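Local coordinates for devB protein (Vibrio cholerae O1 biovar eltor str. N16961, PDB 1Y89) that probably hydrolyses 6-phosphogluconolactone to 6-phosphogluconate in the pentose phosphate pathway, at residues 31-36 / 132-137. Residues are numbered along the deposited sequence; the frame is centred on the assembly and turned at random.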
ATOM      1  N   VAL A  31     -13.213   1.626  16.590  1.00 20.00           N
ATOM      2  CA  VAL A  31     -12.871   1.674  15.173  1.00 20.48           C
ATOM      3  C   VAL A  31     -14.165   1.290  14.443  1.00 20.40           C
ATOM      4  O   VAL A  31     -14.743   0.220  14.699  1.00 20.22           O
ATOM      5  CB  VAL A  31     -11.725   0.688  14.802  1.00 20.47           C
ATOM      6  CG1 VAL A  31     -11.418   0.727  13.266  1.00 20.32           C
ATOM      7  CG2 VAL A  31     -10.464   0.975  15.656  1.00 19.66           C
ATOM      8  N   HIS A  32     -14.619   2.191  13.573  1.00 19.94           N
ATOM      9  CA  HIS A  32     -15.851   1.983  12.811  1.00 19.95           C
ATOM     10  C   HIS A  32     -15.528   1.485  11.415  1.00 21.21           C
ATOM     11  O   HIS A  32     -14.842   2.194  10.618  1.00 20.74           O
ATOM     12  CB  HIS A  32     -16.657   3.275  12.803  1.00 20.47           C
ATOM     13  CG  HIS A  32     -17.176   3.616  14.160  1.00 18.60           C
ATOM     14  ND1 HIS A  32     -18.277   2.984  14.703  1.00 18.35           N
ATOM     15  CD2 HIS A  32     -16.706   4.459  15.117  1.00 18.78           C
ATOM     16  CE1 HIS A  32     -18.489   3.455  15.922  1.00 18.68           C
ATOM     17  NE2 HIS A  32     -17.548   4.356  16.197  1.00 17.80           N
ATOM     18  N   ILE A  33     -16.024   0.276  11.130  1.00 20.00           N
ATOM     19  CA  ILE A  33     -15.729  -0.430   9.894  1.00 20.68           C
ATOM     20  C   ILE A  33     -17.042  -0.698   9.149  1.00 21.38           C
ATOM     21  O   ILE A  33     -18.018  -1.168   9.731  1.00 22.23           O
ATOM     22  CB  ILE A  33     -14.941  -1.734  10.147  1.00 20.43           C
ATOM     23  CG1 ILE A  33     -13.593  -1.369  10.845  1.00 20.69           C
ATOM     24  CG2 ILE A  33     -14.706  -2.543   8.786  1.00 19.28           C
ATOM     25  CD1 ILE A  33     -12.938  -2.498  11.514  1.00 25.97           C
ATOM     26  N   SER A  34     -17.050  -0.368   7.865  1.00 20.20           N
ATOM     27  CA  SER A  34     -18.216  -0.620   7.022  1.00 20.18           C
ATOM     28  C   SER A  34     -17.975  -1.862   6.130  1.00 20.13           C
ATOM     29  O   SER A  34     -16.972  -1.929   5.388  1.00 20.68           O
ATOM     30  CB  SER A  34     -18.517   0.607   6.176  1.00 19.73           C
ATOM     31  OG  SER A  34     -19.581   0.321   5.273  1.00 20.24           O
ATOM     32  N   LEU A  35     -18.912  -2.812   6.172  1.00 19.79           N
ATOM     33  CA  LEU A  35     -18.768  -4.084   5.463  1.00 20.86           C
ATOM     34  C   LEU A  35     -19.630  -4.150   4.221  1.00 21.72           C
ATOM     35  O   LEU A  35     -20.783  -3.751   4.258  1.00 21.14           O
ATOM     36  CB  LEU A  35     -19.168  -5.238   6.384  1.00 20.98           C
ATOM     37  CG  LEU A  35     -18.347  -5.430   7.673  1.00 21.77           C
ATOM     38  CD1 LEU A  35     -18.920  -6.578   8.496  1.00 22.45           C
ATOM     39  CD2 LEU A  35     -16.864  -5.737   7.309  1.00 22.59           C
ATOM     40  N   SER A  36     -19.060  -4.694   3.142  1.00 22.66           N
ATOM     41  CA  SER A  36     -19.791  -5.060   1.934  1.00 22.85           C
ATOM     42  C   SER A  36     -20.099  -6.562   2.059  1.00 24.37           C
ATOM     43  O   SER A  36     -19.552  -7.245   2.950  1.00 23.08           O
ATOM     44  CB  SER A  36     -18.919  -4.776   0.697  1.00 22.57           C
ATOM     45  OG  SER A  36     -17.634  -5.317   0.920  1.00 23.57           O
ATOM     46  N   PHE A 132     -15.890   7.203   8.782  1.00 19.98           N
ATOM     47  CA  PHE A 132     -15.512   5.812   8.977  1.00 20.54           C
ATOM     48  C   PHE A 132     -14.006   5.675   8.992  1.00 20.45           C
ATOM     49  O   PHE A 132     -13.285   6.365   8.246  1.00 19.87           O
ATOM     50  CB  PHE A 132     -16.143   4.903   7.905  1.00 19.65           C
ATOM     51  CG  PHE A 132     -17.557   4.486   8.265  1.00 19.37           C
ATOM     52  CD1 PHE A 132     -18.626   5.366   8.083  1.00 21.45           C
ATOM     53  CD2 PHE A 132     -17.789   3.246   8.858  1.00 21.40           C
ATOM     54  CE1 PHE A 132     -19.923   5.020   8.470  1.00 22.00           C
ATOM     55  CE2 PHE A 132     -19.080   2.857   9.258  1.00 21.21           C
ATOM     56  CZ  PHE A 132     -20.145   3.715   9.060  1.00 20.68           C
ATOM     57  N   ASP A 133     -13.541   4.785   9.850  1.00 20.33           N
ATOM     58  CA  ASP A 133     -12.119   4.422   9.848  1.00 20.53           C
ATOM     59  C   ASP A 133     -11.783   3.612   8.610  1.00 20.02           C
ATOM     60  O   ASP A 133     -10.684   3.759   8.054  1.00 19.55           O
ATOM     61  CB  ASP A 133     -11.753   3.640  11.113  1.00 20.35           C
ATOM     62  CG  ASP A 133     -11.872   4.485  12.357  1.00 22.56           C
ATOM     63  OD1 ASP A 133     -10.942   5.277  12.632  1.00 24.60           O
ATOM     64  OD2 ASP A 133     -12.910   4.384  13.041  1.00 20.18           O
ATOM     65  N   TRP A 134     -12.731   2.796   8.154  1.00 18.78           N
ATOM     66  CA  TRP A 134     -12.454   1.873   7.055  1.00 19.73           C
ATOM     67  C   TRP A 134     -13.747   1.408   6.431  1.00 20.70           C
ATOM     68  O   TRP A 134     -14.670   0.932   7.138  1.00 22.48           O
ATOM     69  CB  TRP A 134     -11.705   0.648   7.587  1.00 19.13           C
ATOM     70  CG  TRP A 134     -11.017  -0.195   6.503  1.00 20.51           C
ATOM     71  CD1 TRP A 134     -10.794   0.150   5.186  1.00 20.37           C
ATOM     72  CD2 TRP A 134     -10.419  -1.481   6.696  1.00 21.50           C
ATOM     73  NE1 TRP A 134     -10.096  -0.862   4.547  1.00 21.97           N
ATOM     74  CE2 TRP A 134      -9.846  -1.869   5.458  1.00 22.83           C
ATOM     75  CE3 TRP A 134     -10.327  -2.357   7.801  1.00 21.29           C
ATOM     76  CZ2 TRP A 134      -9.154  -3.102   5.294  1.00 22.44           C
ATOM     77  CZ3 TRP A 134      -9.642  -3.576   7.640  1.00 21.28           C
ATOM     78  CH2 TRP A 134      -9.065  -3.932   6.392  1.00 22.57           C
ATOM     79  N   ILE A 135     -13.841   1.527   5.114  1.00 20.07           N
ATOM     80  CA  ILE A 135     -15.004   1.021   4.400  1.00 19.41           C
ATOM     81  C   ILE A 135     -14.479   0.027   3.378  1.00 20.10           C
ATOM     82  O   ILE A 135     -13.642   0.388   2.513  1.00 20.05           O
ATOM     83  CB  ILE A 135     -15.810   2.171   3.711  1.00 19.44           C
ATOM     84  CG1 ILE A 135     -16.254   3.230   4.764  1.00 18.36           C
ATOM     85  CG2 ILE A 135     -17.021   1.616   2.929  1.00 18.51           C
ATOM     86  CD1 ILE A 135     -17.101   4.392   4.163  1.00 19.29           C
ATOM     87  N   LEU A 136     -14.989  -1.204   3.458  1.00 18.74           N
ATOM     88  CA  LEU A 136     -14.665  -2.257   2.471  1.00 20.23           C
ATOM     89  C   LEU A 136     -15.768  -2.214   1.417  1.00 20.04           C
ATOM     90  O   LEU A 136     -16.988  -2.227   1.770  1.00 20.97           O
ATOM     91  CB  LEU A 136     -14.705  -3.653   3.139  1.00 20.24           C
ATOM     92  CG  LEU A 136     -13.710  -3.857   4.310  1.00 23.21           C
ATOM     93  CD1 LEU A 136     -13.695  -5.376   4.689  1.00 24.07           C
ATOM     94  CD2 LEU A 136     -12.351  -3.420   3.914  1.00 25.88           C
ATOM     95  N   LEU A 137     -15.367  -2.160   0.153  1.00 19.41           N
ATOM     96  CA  LEU A 137     -16.316  -1.965  -0.946  1.00 19.75           C
ATOM     97  C   LEU A 137     -16.133  -3.029  -1.997  1.00 21.02           C
ATOM     98  O   LEU A 137     -15.022  -3.571  -2.153  1.00 21.48           O
ATOM     99  CB  LEU A 137     -16.133  -0.574  -1.604  1.00 18.81           C
ATOM    100  CG  LEU A 137     -16.497   0.570  -0.655  1.00 20.24           C
ATOM    101  CD1 LEU A 137     -16.011   1.899  -1.281  1.00 17.66           C
ATOM    102  CD2 LEU A 137     -18.047   0.616  -0.422  1.00 17.47           C
TER
HETATM  103  O   HOH W   1     -19.264  -1.176   2.789  1.00 14.71           O
HETATM  104  O   HOH W   2     -15.929  -6.127  -1.136  1.00 24.17           O
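The Phe132 ring sets its CD2-CE2 side against the strand 31-35 backbone: CD2 meets His32 O at 3.6 Å and, with CE2, touches Ser34 N and CB, while Ile33 C lies at the ring edge. Asp133 OD2 lies obliquely near the His32 imidazole, whose ND1 bonds to Trp65. Trp134, on the other face of the sheet, has Leu136 CD2 of its own strand 3.2 Å above one face of its indole, offset toward the rim, and Leu17 and Asp20 of helix 10-25 also touch it. The two strands are neighbours in the central mixed sheet of this Rossmann-like α/β fold, running parallel with their axes 11° apart.

Ile33 pairs with Trp134 and Ser34 with Ile135. Ser34 gives its N-H to Trp134 O (2.8 Å) and accepts that of Leu136. Where strand 134-137 begins, His32 O takes Trp134 N in the plane of its carbonyl and, weakly, Asp133 N. The Asp133 carboxylate continues the backbone pairing: with CG anti to the carbonyl carbon (chi1 -66°), OD2 receives the nearly straight N-H of His32 at 2.8 Å on its anti side, 23° out of the carboxylate plane. The Val31 side chain crosses that of Asp133 at about a right angle, its CG1 packing on CB. OD1 forms a salt bridge with Lys185, so both carboxylate oxygens have partners, and that lysine would be expected to favour the charged form.

Ser34 CB rests on CG1 and CG2 of Ile135, while its OG bonds to Lys176, whose cation also lies against the Phe132 ring. Leu35 and Leu136 run side by side, CD2 to CD1, Leu35 touching Phe64 of strand 62-70 and Leu136 touching Leu44 of helix 39-48. A water bridges the strands, hydrogen-bonded to Ser34 OG and donating to Leu136 O at 2.7 Å.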